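Local structure of protein FimX (Pseudomonas aeruginosa PAO1, 3HV8) at residues F191-G196 with L224-F229; Q38-L43 with A244-G249. The protein is an EAL-domain protein whose barrel-like alpha/beta fold holds one molecule of C2E in a pocket. All coordinates share one frame; numbering follows the deposited sequence. Where two conformers were deposited one is given.

Interaction 1 (F191-G196 with L224-F229); sequences FIKIDG and LSIVPF. With C2E (9,9'-[(2R,3R,3aS,5S,7aR,9R,10R,10aS,12S,14aR)-3,5,10,12-tetrahydroxy-5,12-dioxidooctahydro-2H,7H-difuro[3,2-d:3',2'-j][1,3,7,9,2,8]tetraoxadiphosphacyclododecine-2,9-diyl]bis(2-amino-1,9-dihydro-6H-purin-6-one)), chain B.
Strands 191-194 and 224-227 run side by side in the same direction, their short axes 4.7 Å apart at closest approach and 28° from parallel, with Phe191, Ile192 and Lys193 in register with Leu224, Ser225 and Ile226. They are the two strands of a beta-alpha-beta crossover through helix 205-220, within the barrel-like alpha/beta fold of the EAL family. The parallel bonding alternates as expected: Ile192 N gives to Leu224 O (2.8 Å) and Ile226 N to Ile192 O (2.9 Å), after which Ile194 N reaches Ile226 O (3.0 Å) almost along its C=O axis.

On the face bearing Phe191 and Lys193, Leu224 CD1 sits over the Phe191 ring in a CH-pi contact, 4.0 Å from the centroid, while Ile226 CD1 comes at the ring obliquely. The Lys193 chain is fully extended, with CG anti to the backbone N (chi1 -175°). It crosses Ile226 obliquely and lays CE 3.7 Å from Pro228 CB, so its apolar length is packed and the ammonium is delivered to polar partners: NZ meets Glu52 in a salt bridge and Gln248 in a hydrogen bond. The other face bears Ile192, which touches Leu218 of helix 205-220, and Ser225, whose OG is hydrogen-bonded to His219 NE2 of the same helix. Ile194 touches Leu211, Leu214 and Leu218 there; its CG1 takes the crowded position between backbone N and carbonyl carbon, which swings CD1 alongside Val227, 3.8 Å from CG2.

Beyond the strands, Phe229 is part of the C2E pocket. Gly196, with no side chain in the way, brings its CA over one face of the ring. A purine base of C2E lies over the opposite face, with N3 over the ring and C4 displaced toward its rim, and Phe229 CE1 is 3.3 Å from C2E N2.

Interaction 2 (Q38-L43 with A244-G249); sequences QPVISL and ATYIQG. With C2E (9,9'-[(2R,3R,3aS,5S,7aR,9R,10R,10aS,12S,14aR)-3,5,10,12-tetrahydroxy-5,12-dioxidooctahydro-2H,7H-difuro[3,2-d:3',2'-j][1,3,7,9,2,8]tetraoxadiphosphacyclododecine-2,9-diyl]bis(2-amino-1,9-dihydro-6H-purin-6-one)), chain B.
Leu43 forks over Ile247 at about a right angle: its CD1 meets Ile247 CG2 at 3.9 Å and its CD2 meets Ile247 CD1 at 4.0 Å, so the two methyls of one residue fit against two branches of the other. Ile247 offers them in this way because CG1 lies in the crowded position between backbone N and carbonyl carbon (chi1 58°). Helix 233-242 packs against both, with Trp240 against Leu43 and Leu236 and Leu239 against Ile247. On the other face Val40 CG1 packs against Tyr246 CB at 3.8 Å, crossing at about a right angle, and Ser42 CB approaches CE1.

The backbones run antiparallel, whereas on its other side strand 246-247 pairs in parallel with strand 224-227 of the barrel-like EAL fold. Ile41 and Ile247 form the hydrogen-bonded pair, Ile41 N to Ile247 O at 2.8 Å and Ile247 N to Ile41 O at 2.9 Å, and Leu43 N gives to Thr245 O in a nearly straight bond. Water 1 bridges Pro39 O and Gly249 N.

At the Gln38 end the amides of Gln38 and Gln248 stack, their planes 22° apart. Gln248 NE2 bonds Glu52 OE1 and makes a weak hydrogen bond to Gln38 O. The extended Gln38 chain carries NE2 3.1 Å from C2E N7, to which it donates (N-H...N 161°), while Gly249 CA lies 3.4 Å from C2E O6.

In the fold
Both contacts are equally buried, centred about 10 and 12 Å from the centre of the chain, and belong to one continuous sheet, since strand 224-227 of interaction 1 neighbours strand 246-247 of interaction 2. Interaction 1 joins successive parallel strands through a local crossover, whereas interaction 2 brings together segments separated by 200 residues and pairs them antiparallel. Side-chain hydrogen bonds tie the two: Thr245 OG1 to Ser225 O, and Lys193 NZ to Gln248 OE1. Interaction 1 packs branched apolar chains and the Lys193 chain; interaction 2 adds stacked amides and two waters bridging its segments. At C2E, 191-196/224-229 contributes an aromatic face, and 38-43/244-249 an amide hydrogen bond to the same base.

Interaction 1 (F191-G196 with L224-F229)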
ATOM      1  N   PHE A 191      -3.322   1.544  -9.675  1.00 21.35           N
ATOM      2  CA  PHE A 191      -3.169   0.155  -9.241  1.00 22.79           C
ATOM      3  C   PHE A 191      -4.342  -0.232  -8.363  1.00 21.84           C
ATOM      4  O   PHE A 191      -4.809   0.578  -7.541  1.00 22.81           O
ATOM      5  CB  PHE A 191      -1.896  -0.050  -8.395  1.00 21.46           C
ATOM      6  CG  PHE A 191      -0.593   0.308  -9.093  1.00 20.88           C
ATOM      7  CD1 PHE A 191       0.192  -0.672  -9.697  1.00 23.78           C
ATOM      8  CD2 PHE A 191      -0.107   1.609  -9.052  1.00 22.63           C
ATOM      9  CE1 PHE A 191       1.411  -0.331 -10.302  1.00 22.45           C
ATOM     10  CE2 PHE A 191       1.100   1.948  -9.644  1.00 23.80           C
ATOM     11  CZ  PHE A 191       1.868   0.981 -10.266  1.00 24.96           C
ATOM     12  N   ILE A 192      -4.779  -1.484  -8.466  1.00 21.36           N
ATOM     13  CA  ILE A 192      -5.817  -2.000  -7.583  1.00 21.30           C
ATOM     14  C   ILE A 192      -5.342  -3.322  -7.010  1.00 23.35           C
ATOM     15  O   ILE A 192      -5.048  -4.278  -7.765  1.00 23.04           O
ATOM     16  CB  ILE A 192      -7.155  -2.215  -8.325  1.00 21.98           C
ATOM     17  CG1 ILE A 192      -7.704  -0.897  -8.898  1.00 21.93           C
ATOM     18  CG2 ILE A 192      -8.167  -2.866  -7.402  1.00 22.67           C
ATOM     19  CD1 ILE A 192      -8.151   0.120  -7.812  1.00 23.51           C
ATOM     20  N   LYS A 193      -5.248  -3.378  -5.682  1.00 21.22           N
ATOM     21  CA  LYS A 193      -4.716  -4.542  -5.001  1.00 20.71           C
ATOM     22  C   LYS A 193      -5.908  -5.230  -4.387  1.00 21.12           C
ATOM     23  O   LYS A 193      -6.589  -4.676  -3.519  1.00 22.34           O
ATOM     24  CB  LYS A 193      -3.707  -4.118  -3.944  1.00 22.09           C
ATOM     25  CG  LYS A 193      -2.995  -5.267  -3.246  1.00 22.18           C
ATOM     26  CD  LYS A 193      -1.909  -4.712  -2.337  1.00 23.75           C
ATOM     27  CE  LYS A 193      -1.012  -5.822  -1.875  1.00 26.06           C
ATOM     28  NZ  LYS A 193      -0.019  -5.298  -0.893  1.00 25.53           N
ATOM     29  N   ILE A 194      -6.201  -6.436  -4.862  0.54 21.95           N
ATOM     30  CA  ILE A 194      -7.407  -7.110  -4.416  0.54 22.81           C
ATOM     31  C   ILE A 194      -7.226  -7.754  -3.044  0.54 22.46           C
ATOM     32  O   ILE A 194      -6.109  -8.060  -2.621  0.54 23.03           O
ATOM     33  CB  ILE A 194      -7.928  -8.136  -5.455  0.54 23.13           C
ATOM     34  CG1 ILE A 194      -7.032  -9.375  -5.513  0.54 21.49           C
ATOM     35  CG2 ILE A 194      -8.090  -7.475  -6.836  0.54 23.34           C
ATOM     36  CD1 ILE A 194      -7.657 -10.515  -6.320  0.54 26.30           C
ATOM     37  N   ASP A 195      -8.339  -7.942  -2.343  1.00 23.09           N
ATOM     38  CA  ASP A 195      -8.320  -8.510  -1.004  1.00 25.52           C
ATOM     39  C   ASP A 195      -7.781  -9.948  -1.020  1.00 26.10           C
ATOM     40  O   ASP A 195      -8.087 -10.719  -1.939  1.00 25.43           O
ATOM     41  CB  ASP A 195      -9.729  -8.501  -0.426  1.00 23.69           C
ATOM     42  CG  ASP A 195      -9.735  -8.793   1.052  1.00 30.06           C
ATOM     43  OD1 ASP A 195      -9.361  -7.894   1.824  1.00 29.50           O
ATOM     44  OD2 ASP A 195     -10.094  -9.926   1.433  1.00 32.32           O
ATOM     45  N   GLY A 196      -7.008 -10.302   0.001  1.00 26.67           N
ATOM     46  CA  GLY A 196      -6.421 -11.629   0.103  1.00 28.17           C
ATOM     47  C   GLY A 196      -7.437 -12.754   0.175  1.00 32.83           C
ATOM     48  O   GLY A 196      -7.118 -13.909  -0.127  1.00 29.44           O
ATOM     49  N   LEU A 224      -4.111  -1.549 -13.233  1.00 22.63           N
ATOM     50  CA  LEU A 224      -3.139  -2.616 -12.985  1.00 21.52           C
ATOM     51  C   LEU A 224      -3.529  -3.429 -11.763  1.00 24.62           C
ATOM     52  O   LEU A 224      -3.654  -2.886 -10.667  1.00 24.04           O
ATOM     53  CB  LEU A 224      -1.753  -2.025 -12.765  1.00 23.96           C
ATOM     54  CG  LEU A 224      -1.232  -1.173 -13.927  1.00 25.44           C
ATOM     55  CD1 LEU A 224      -0.137  -0.239 -13.470  1.00 27.82           C
ATOM     56  CD2 LEU A 224      -0.737  -2.106 -15.011  1.00 27.88           C
ATOM     57  N   SER A 225      -3.714  -4.731 -11.933  1.00 21.46           N
ATOM     58  CA  SER A 225      -4.073  -5.585 -10.808  1.00 20.80           C
ATOM     59  C   SER A 225      -2.857  -6.059 -10.016  1.00 22.57           C
ATOM     60  O   SER A 225      -1.824  -6.421 -10.586  1.00 23.39           O
ATOM     61  CB  SER A 225      -4.865  -6.794 -11.306  1.00 23.62           C
ATOM     62  OG  SER A 225      -4.147  -7.492 -12.322  1.00 23.46           O
ATOM     63  N   ILE A 226      -2.984  -6.030  -8.696  1.00 21.58           N
ATOM     64  CA  ILE A 226      -1.989  -6.637  -7.815  1.00 21.73           C
ATOM     65  C   ILE A 226      -2.726  -7.668  -6.974  1.00 24.55           C
ATOM     66  O   ILE A 226      -3.735  -7.358  -6.344  1.00 22.94           O
ATOM     67  CB  ILE A 226      -1.345  -5.610  -6.858  1.00 20.61           C
ATOM     68  CG1 ILE A 226      -0.726  -4.446  -7.642  1.00 24.61           C
ATOM     69  CG2 ILE A 226      -0.333  -6.317  -5.974  1.00 22.97           C
ATOM     70  CD1 ILE A 226      -0.254  -3.266  -6.763  1.00 22.04           C
ATOM     71  N   VAL A 227      -2.244  -8.908  -6.975  1.00 22.84           N
ATOM     72  CA  VAL A 227      -2.864  -9.939  -6.155  1.00 22.91           C
ATOM     73  C   VAL A 227      -1.901 -10.391  -5.081  1.00 23.47           C
ATOM     74  O   VAL A 227      -0.826 -10.915  -5.375  1.00 23.45           O
ATOM     75  CB  VAL A 227      -3.296 -11.156  -6.989  1.00 23.66           C
ATOM     76  CG1 VAL A 227      -3.990 -12.168  -6.108  1.00 26.73           C
ATOM     77  CG2 VAL A 227      -4.247 -10.705  -8.090  1.00 25.63           C
ATOM     78  N   PRO A 228      -2.261 -10.170  -3.821  1.00 22.95           N
ATOM     79  CA  PRO A 228      -1.369 -10.508  -2.721  1.00 23.62           C
ATOM     80  C   PRO A 228      -1.683 -11.875  -2.108  1.00 24.86           C
ATOM     81  O   PRO A 228      -2.538 -12.616  -2.609  1.00 24.50           O
ATOM     82  CB  PRO A 228      -1.692  -9.407  -1.709  1.00 24.17           C
ATOM     83  CG  PRO A 228      -3.173  -9.241  -1.862  1.00 23.74           C
ATOM     84  CD  PRO A 228      -3.457  -9.446  -3.350  1.00 22.74           C
ATOM     85  N   PHE A 229      -0.992 -12.174  -1.014  1.00 24.12           N
ATOM     86  CA  PHE A 229      -1.181 -13.419  -0.250  1.00 26.10           C
ATOM     87  C   PHE A 229      -0.840 -14.676  -1.054  1.00 27.79           C
ATOM     88  O   PHE A 229      -1.405 -15.747  -0.822  1.00 28.98           O
ATOM     89  CB  PHE A 229      -2.599 -13.501   0.335  1.00 26.55           C
ATOM     90  CG  PHE A 229      -2.796 -12.656   1.575  1.00 30.26           C
ATOM     91  CD1 PHE A 229      -3.049 -13.251   2.802  1.00 42.56           C
ATOM     92  CD2 PHE A 229      -2.714 -11.277   1.515  1.00 36.21           C
ATOM     93  CE1 PHE A 229      -3.225 -12.485   3.947  1.00 46.78           C
ATOM     94  CE2 PHE A 229      -2.890 -10.496   2.664  1.00 34.65           C
ATOM     95  CZ  PHE A 229      -3.143 -11.108   3.875  1.00 40.64           C
TER
HETATM   96  P1  C2E B 900      -2.505  -4.866   4.674  1.00 26.53           P
HETATM   97  O2P C2E B 900      -3.166  -4.584   3.247  1.00 35.94           O
HETATM   98  O1P C2E B 900      -3.272  -5.975   5.275  1.00 45.66           O
HETATM   99  O5' C2E B 900      -1.013  -5.426   4.614  1.00 39.66           O
HETATM  100  C5' C2E B 900      -0.841  -6.831   4.350  1.00 33.20           C
HETATM  101  C4' C2E B 900      -0.644  -7.682   5.622  1.00 26.96           C
HETATM  102  O4' C2E B 900      -0.408  -9.055   5.227  1.00 26.51           O
HETATM  103  C3' C2E B 900       0.665  -7.205   6.238  1.00 24.86           C
HETATM  104  O3' C2E B 900       0.560  -7.250   7.669  1.00 22.26           O
HETATM  105  C2' C2E B 900       1.729  -8.179   5.679  1.00 26.46           C
HETATM  106  O2' C2E B 900       2.835  -8.369   6.541  1.00 29.30           O
HETATM  107  C1' C2E B 900       0.909  -9.464   5.568  1.00 24.07           C
HETATM  108  N9  C2E B 900       1.380 -10.406   4.563  1.00 25.74           N
HETATM  109  C8  C2E B 900       2.230 -10.150   3.513  1.00 28.31           C
HETATM  110  N7  C2E B 900       2.279 -11.198   2.722  1.00 27.53           N
HETATM  111  C5  C2E B 900       1.479 -12.175   3.243  1.00 25.77           C
HETATM  112  C6  C2E B 900       1.158 -13.489   2.837  1.00 28.14           C
HETATM  113  O6  C2E B 900       1.577 -13.990   1.792  1.00 26.79           O
HETATM  114  N1  C2E B 900       0.331 -14.180   3.636  1.00 29.93           N
HETATM  115  C2  C2E B 900      -0.176 -13.651   4.782  1.00 34.87           C
HETATM  116  N2  C2E B 900      -1.020 -14.418   5.543  1.00 38.87           N
HETATM  117  N3  C2E B 900       0.114 -12.431   5.170  1.00 32.40           N
HETATM  118  C4  C2E B 900       0.923 -11.680   4.422  1.00 25.32           C
HETATM  119  P11 C2E B 900       1.108  -5.973   8.480  1.00 22.13           P
HETATM  120  O21 C2E B 900       0.958  -6.286  10.015  1.00 25.37           O
HETATM  121  O11 C2E B 900       2.469  -5.607   8.038  1.00 24.95           O
HETATM  122  O5A C2E B 900       0.149  -4.788   8.044  1.00 21.85           O
HETATM  123  C5A C2E B 900      -1.248  -4.875   8.357  1.00 22.65           C
HETATM  124  C4A C2E B 900      -1.959  -3.570   8.006  1.00 21.67           C
HETATM  125  O4A C2E B 900      -1.392  -2.500   8.776  1.00 21.59           O
HETATM  126  C3A C2E B 900      -1.804  -3.129   6.549  1.00 24.28           C
HETATM  127  O3A C2E B 900      -2.791  -3.695   5.695  1.00 25.12           O
HETATM  128  C2A C2E B 900      -2.103  -1.634   6.673  1.00 21.33           C
HETATM  129  O2A C2E B 900      -3.516  -1.418   6.828  1.00 23.31           O
HETATM  130  C1A C2E B 900      -1.469  -1.303   8.029  1.00 21.14           C
HETATM  131  N91 C2E B 900      -0.119  -0.800   7.807  1.00 20.76           N
HETATM  132  C81 C2E B 900       1.052  -1.500   7.730  1.00 21.80           C
HETATM  133  N71 C2E B 900       2.026  -0.657   7.525  1.00 20.90           N
HETATM  134  C51 C2E B 900       1.541   0.621   7.531  1.00 21.56           C
HETATM  135  C61 C2E B 900       2.091   1.913   7.403  1.00 19.94           C
HETATM  136  O61 C2E B 900       3.281   2.119   7.132  1.00 22.69           O
HETATM  137  N11 C2E B 900       1.211   2.944   7.491  1.00 20.23           N
HETATM  138  C21 C2E B 900      -0.131   2.768   7.697  1.00 20.31           C
HETATM  139  N21 C2E B 900      -0.952   3.859   7.730  1.00 23.07           N
HETATM  140  N31 C2E B 900      -0.661   1.577   7.791  1.00 21.11           N
HETATM  141  C41 C2E B 900       0.156   0.519   7.728  1.00 20.14           C

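Interaction 2 (Q38-L43 with A244-G249)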
ATOM      1  N   GLN A  38       8.291  -5.271   1.287  1.00 22.33           N
ATOM      2  CA  GLN A  38       7.892  -6.531   0.675  1.00 22.55           C
ATOM      3  C   GLN A  38       7.750  -6.348  -0.824  1.00 23.82           C
ATOM      4  O   GLN A  38       6.927  -5.557  -1.282  1.00 24.42           O
ATOM      5  CB  GLN A  38       6.591  -7.066   1.284  1.00 22.65           C
ATOM      6  CG  GLN A  38       6.214  -8.428   0.701  1.00 23.52           C
ATOM      7  CD  GLN A  38       4.999  -9.046   1.339  1.00 25.04           C
ATOM      8  OE1 GLN A  38       4.168  -8.363   1.947  1.00 28.39           O
ATOM      9  NE2 GLN A  38       4.881 -10.367   1.213  1.00 24.55           N
ATOM     10  N   PRO A  39       8.540  -7.090  -1.606  1.00 22.90           N
ATOM     11  CA  PRO A  39       8.550  -6.839  -3.051  1.00 22.72           C
ATOM     12  C   PRO A  39       7.217  -7.175  -3.699  1.00 22.13           C
ATOM     13  O   PRO A  39       6.498  -8.085  -3.262  1.00 23.97           O
ATOM     14  CB  PRO A  39       9.668  -7.765  -3.568  1.00 25.19           C
ATOM     15  CG  PRO A  39       9.732  -8.852  -2.537  1.00 27.24           C
ATOM     16  CD  PRO A  39       9.488  -8.152  -1.216  1.00 23.70           C
ATOM     17  N   VAL A  40       6.887  -6.397  -4.730  1.00 22.31           N
ATOM     18  CA  VAL A  40       5.712  -6.606  -5.560  1.00 22.42           C
ATOM     19  C   VAL A  40       6.245  -6.956  -6.947  1.00 23.52           C
ATOM     20  O   VAL A  40       6.996  -6.187  -7.549  1.00 26.99           O
ATOM     21  CB  VAL A  40       4.810  -5.327  -5.591  1.00 22.70           C
ATOM     22  CG1 VAL A  40       3.622  -5.508  -6.507  1.00 24.60           C
ATOM     23  CG2 VAL A  40       4.334  -4.977  -4.166  1.00 25.76           C
ATOM     24  N   ILE A  41       5.859  -8.126  -7.440  1.00 23.87           N
ATOM     25  CA  ILE A  41       6.488  -8.719  -8.614  1.00 25.62           C
ATOM     26  C   ILE A  41       5.639  -8.517  -9.878  1.00 24.40           C
ATOM     27  O   ILE A  41       4.447  -8.821  -9.877  1.00 24.39           O
ATOM     28  CB  ILE A  41       6.754 -10.230  -8.341  1.00 25.83           C
ATOM     29  CG1 ILE A  41       8.023 -10.406  -7.495  1.00 26.72           C
ATOM     30  CG2 ILE A  41       6.919 -10.992  -9.636  1.00 28.39           C
ATOM     31  CD1 ILE A  41       7.902  -9.920  -6.069  1.00 31.05           C
ATOM     32  N   SER A  42       6.264  -8.003 -10.942  1.00 26.16           N
ATOM     33  CA  SER A  42       5.612  -7.846 -12.252  1.00 25.67           C
ATOM     34  C   SER A  42       5.569  -9.180 -12.977  1.00 26.78           C
ATOM     35  O   SER A  42       6.593  -9.870 -13.066  1.00 28.61           O
ATOM     36  CB  SER A  42       6.363  -6.828 -13.132  1.00 26.74           C
ATOM     37  OG  SER A  42       5.882  -6.847 -14.477  1.00 27.00           O
ATOM     38  N   LEU A  43       4.404  -9.528 -13.508  1.00 24.53           N
ATOM     39  CA  LEU A  43       4.264 -10.725 -14.335  1.00 26.59           C
ATOM     40  C   LEU A  43       4.299 -10.414 -15.829  1.00 32.59           C
ATOM     41  O   LEU A  43       4.323 -11.335 -16.640  1.00 35.44           O
ATOM     42  CB  LEU A  43       2.977 -11.471 -14.000  1.00 25.92           C
ATOM     43  CG  LEU A  43       2.925 -12.058 -12.582  1.00 25.11           C
ATOM     44  CD1 LEU A  43       1.676 -12.887 -12.408  1.00 25.49           C
ATOM     45  CD2 LEU A  43       4.194 -12.899 -12.323  1.00 29.35           C
ATOM     46  N   ALA A 244      -3.191 -11.596 -13.851  1.00 29.24           N
ATOM     47  CA  ALA A 244      -2.755 -10.598 -12.860  1.00 24.70           C
ATOM     48  C   ALA A 244      -1.507  -9.859 -13.347  1.00 29.11           C
ATOM     49  O   ALA A 244      -0.555 -10.491 -13.836  1.00 27.11           O
ATOM     50  CB  ALA A 244      -2.455 -11.279 -11.544  1.00 26.84           C
ATOM     51  N   THR A 245      -1.462  -8.532 -13.202  1.00 23.82           N
ATOM     52  CA  THR A 245      -0.258  -7.822 -13.642  1.00 22.57           C
ATOM     53  C   THR A 245       0.899  -7.888 -12.637  1.00 21.91           C
ATOM     54  O   THR A 245       2.066  -7.833 -13.040  1.00 24.34           O
ATOM     55  CB  THR A 245      -0.502  -6.365 -14.108  1.00 27.42           C
ATOM     56  OG1 THR A 245      -1.467  -5.759 -13.265  1.00 30.39           O
ATOM     57  CG2 THR A 245      -1.037  -6.350 -15.535  1.00 37.68           C
ATOM     58  N   TYR A 246       0.566  -8.002 -11.347  1.00 22.70           N
ATOM     59  CA  TYR A 246       1.546  -8.112 -10.283  1.00 21.72           C
ATOM     60  C   TYR A 246       1.055  -9.066  -9.216  1.00 22.13           C
ATOM     61  O   TYR A 246      -0.157  -9.220  -9.013  1.00 22.72           O
ATOM     62  CB  TYR A 246       1.785  -6.764  -9.570  1.00 22.46           C
ATOM     63  CG  TYR A 246       2.248  -5.624 -10.438  1.00 21.98           C
ATOM     64  CD1 TYR A 246       3.595  -5.315 -10.553  1.00 24.01           C
ATOM     65  CD2 TYR A 246       1.325  -4.812 -11.095  1.00 23.61           C
ATOM     66  CE1 TYR A 246       4.024  -4.256 -11.350  1.00 23.84           C
ATOM     67  CE2 TYR A 246       1.746  -3.766 -11.892  1.00 24.23           C
ATOM     68  CZ  TYR A 246       3.091  -3.482 -11.997  1.00 23.94           C
ATOM     69  OH  TYR A 246       3.518  -2.423 -12.780  1.00 26.29           O
ATOM     70  N   ILE A 247       2.016  -9.693  -8.540  1.00 22.48           N
ATOM     71  CA  ILE A 247       1.720 -10.528  -7.387  1.00 22.73           C
ATOM     72  C   ILE A 247       2.647 -10.226  -6.207  1.00 20.52           C
ATOM     73  O   ILE A 247       3.707  -9.609  -6.354  1.00 23.10           O
ATOM     74  CB  ILE A 247       1.768 -12.037  -7.754  1.00 23.45           C
ATOM     75  CG1 ILE A 247       3.146 -12.398  -8.310  1.00 24.38           C
ATOM     76  CG2 ILE A 247       0.624 -12.391  -8.710  1.00 24.46           C
ATOM     77  CD1 ILE A 247       3.317 -13.910  -8.563  1.00 26.40           C
ATOM     78  N   GLN A 248       2.218 -10.651  -5.023  1.00 22.22           N
ATOM     79  CA  GLN A 248       2.954 -10.435  -3.799  1.00 21.68           C
ATOM     80  C   GLN A 248       2.578 -11.558  -2.835  1.00 21.46           C
ATOM     81  O   GLN A 248       1.453 -12.076  -2.885  1.00 23.57           O
ATOM     82  CB  GLN A 248       2.554  -9.084  -3.193  1.00 23.16           C
ATOM     83  CG  GLN A 248       3.446  -8.623  -2.061  1.00 24.04           C
ATOM     84  CD  GLN A 248       2.813  -7.494  -1.278  1.00 23.05           C
ATOM     85  OE1 GLN A 248       1.640  -7.558  -0.921  1.00 24.97           O
ATOM     86  NE2 GLN A 248       3.590  -6.467  -0.997  1.00 24.59           N
ATOM     87  N   GLY A 249       3.511 -11.921  -1.960  1.00 23.75           N
ATOM     88  CA  GLY A 249       3.206 -12.908  -0.939  1.00 23.29           C
ATOM     89  C   GLY A 249       4.437 -13.530  -0.333  1.00 24.93           C
ATOM     90  O   GLY A 249       5.550 -13.351  -0.828  1.00 26.36           O
TER
HETATM   91  P1  C2E B 900      -2.505  -4.866   4.674  1.00 26.53           P
HETATM   92  O2P C2E B 900      -3.166  -4.584   3.247  1.00 35.94           O
HETATM   93  O1P C2E B 900      -3.272  -5.975   5.275  1.00 45.66           O
HETATM   94  O5' C2E B 900      -1.013  -5.426   4.614  1.00 39.66           O
HETATM   95  C5' C2E B 900      -0.841  -6.831   4.350  1.00 33.20           C
HETATM   96  C4' C2E B 900      -0.644  -7.682   5.622  1.00 26.96           C
HETATM   97  O4' C2E B 900      -0.408  -9.055   5.227  1.00 26.51           O
HETATM   98  C3' C2E B 900       0.665  -7.205   6.238  1.00 24.86           C
HETATM   99  O3' C2E B 900       0.560  -7.250   7.669  1.00 22.26           O
HETATM  100  C2' C2E B 900       1.729  -8.179   5.679  1.00 26.46           C
HETATM  101  O2' C2E B 900       2.835  -8.369   6.541  1.00 29.30           O
HETATM  102  C1' C2E B 900       0.909  -9.464   5.568  1.00 24.07           C
HETATM  103  N9  C2E B 900       1.380 -10.406   4.563  1.00 25.74           N
HETATM  104  C8  C2E B 900       2.230 -10.150   3.513  1.00 28.31           C
HETATM  105  N7  C2E B 900       2.279 -11.198   2.722  1.00 27.53           N
HETATM  106  C5  C2E B 900       1.479 -12.175   3.243  1.00 25.77           C
HETATM  107  C6  C2E B 900       1.158 -13.489   2.837  1.00 28.14           C
HETATM  108  O6  C2E B 900       1.577 -13.990   1.792  1.00 26.79           O
HETATM  109  N1  C2E B 900       0.331 -14.180   3.636  1.00 29.93           N
HETATM  110  C2  C2E B 900      -0.176 -13.651   4.782  1.00 34.87           C
HETATM  111  N2  C2E B 900      -1.020 -14.418   5.543  1.00 38.87           N
HETATM  112  N3  C2E B 900       0.114 -12.431   5.170  1.00 32.40           N
HETATM  113  C4  C2E B 900       0.923 -11.680   4.422  1.00 25.32           C
HETATM  114  P11 C2E B 900       1.108  -5.973   8.480  1.00 22.13           P
HETATM  115  O21 C2E B 900       0.958  -6.286  10.015  1.00 25.37           O
HETATM  116  O11 C2E B 900       2.469  -5.607   8.038  1.00 24.95           O
HETATM  117  O5A C2E B 900       0.149  -4.788   8.044  1.00 21.85           O
HETATM  118  C5A C2E B 900      -1.248  -4.875   8.357  1.00 22.65           C
HETATM  119  C4A C2E B 900      -1.959  -3.570   8.006  1.00 21.67           C
HETATM  120  O4A C2E B 900      -1.392  -2.500   8.776  1.00 21.59           O
HETATM  121  C3A C2E B 900      -1.804  -3.129   6.549  1.00 24.28           C
HETATM  122  O3A C2E B 900      -2.791  -3.695   5.695  1.00 25.12           O
HETATM  123  C2A C2E B 900      -2.103  -1.634   6.673  1.00 21.33           C
HETATM  124  O2A C2E B 900      -3.516  -1.418   6.828  1.00 23.31           O
HETATM  125  C1A C2E B 900      -1.469  -1.303   8.029  1.00 21.14           C
HETATM  126  N91 C2E B 900      -0.119  -0.800   7.807  1.00 20.76           N
HETATM  127  C81 C2E B 900       1.052  -1.500   7.730  1.00 21.80           C
HETATM  128  N71 C2E B 900       2.026  -0.657   7.525  1.00 20.90           N
HETATM  129  C51 C2E B 900       1.541   0.621   7.531  1.00 21.56           C
HETATM  130  C61 C2E B 900       2.091   1.913   7.403  1.00 19.94           C
HETATM  131  O61 C2E B 900       3.281   2.119   7.132  1.00 22.69           O
HETATM  132  N11 C2E B 900       1.211   2.944   7.491  1.00 20.23           N
HETATM  133  C21 C2E B 900      -0.131   2.768   7.697  1.00 20.31           C
HETATM  134  N21 C2E B 900      -0.952   3.859   7.730  1.00 23.07           N
HETATM  135  N31 C2E B 900      -0.661   1.577   7.791  1.00 21.11           N
HETATM  136  C41 C2E B 900       0.156   0.519   7.728  1.00 20.14           C
HETATM  137  O   HOH W   1       6.195 -10.650  -2.076  1.00 25.08           O
HETATM  138  O   HOH W   2       3.388  -6.216 -14.850  1.00 26.40           O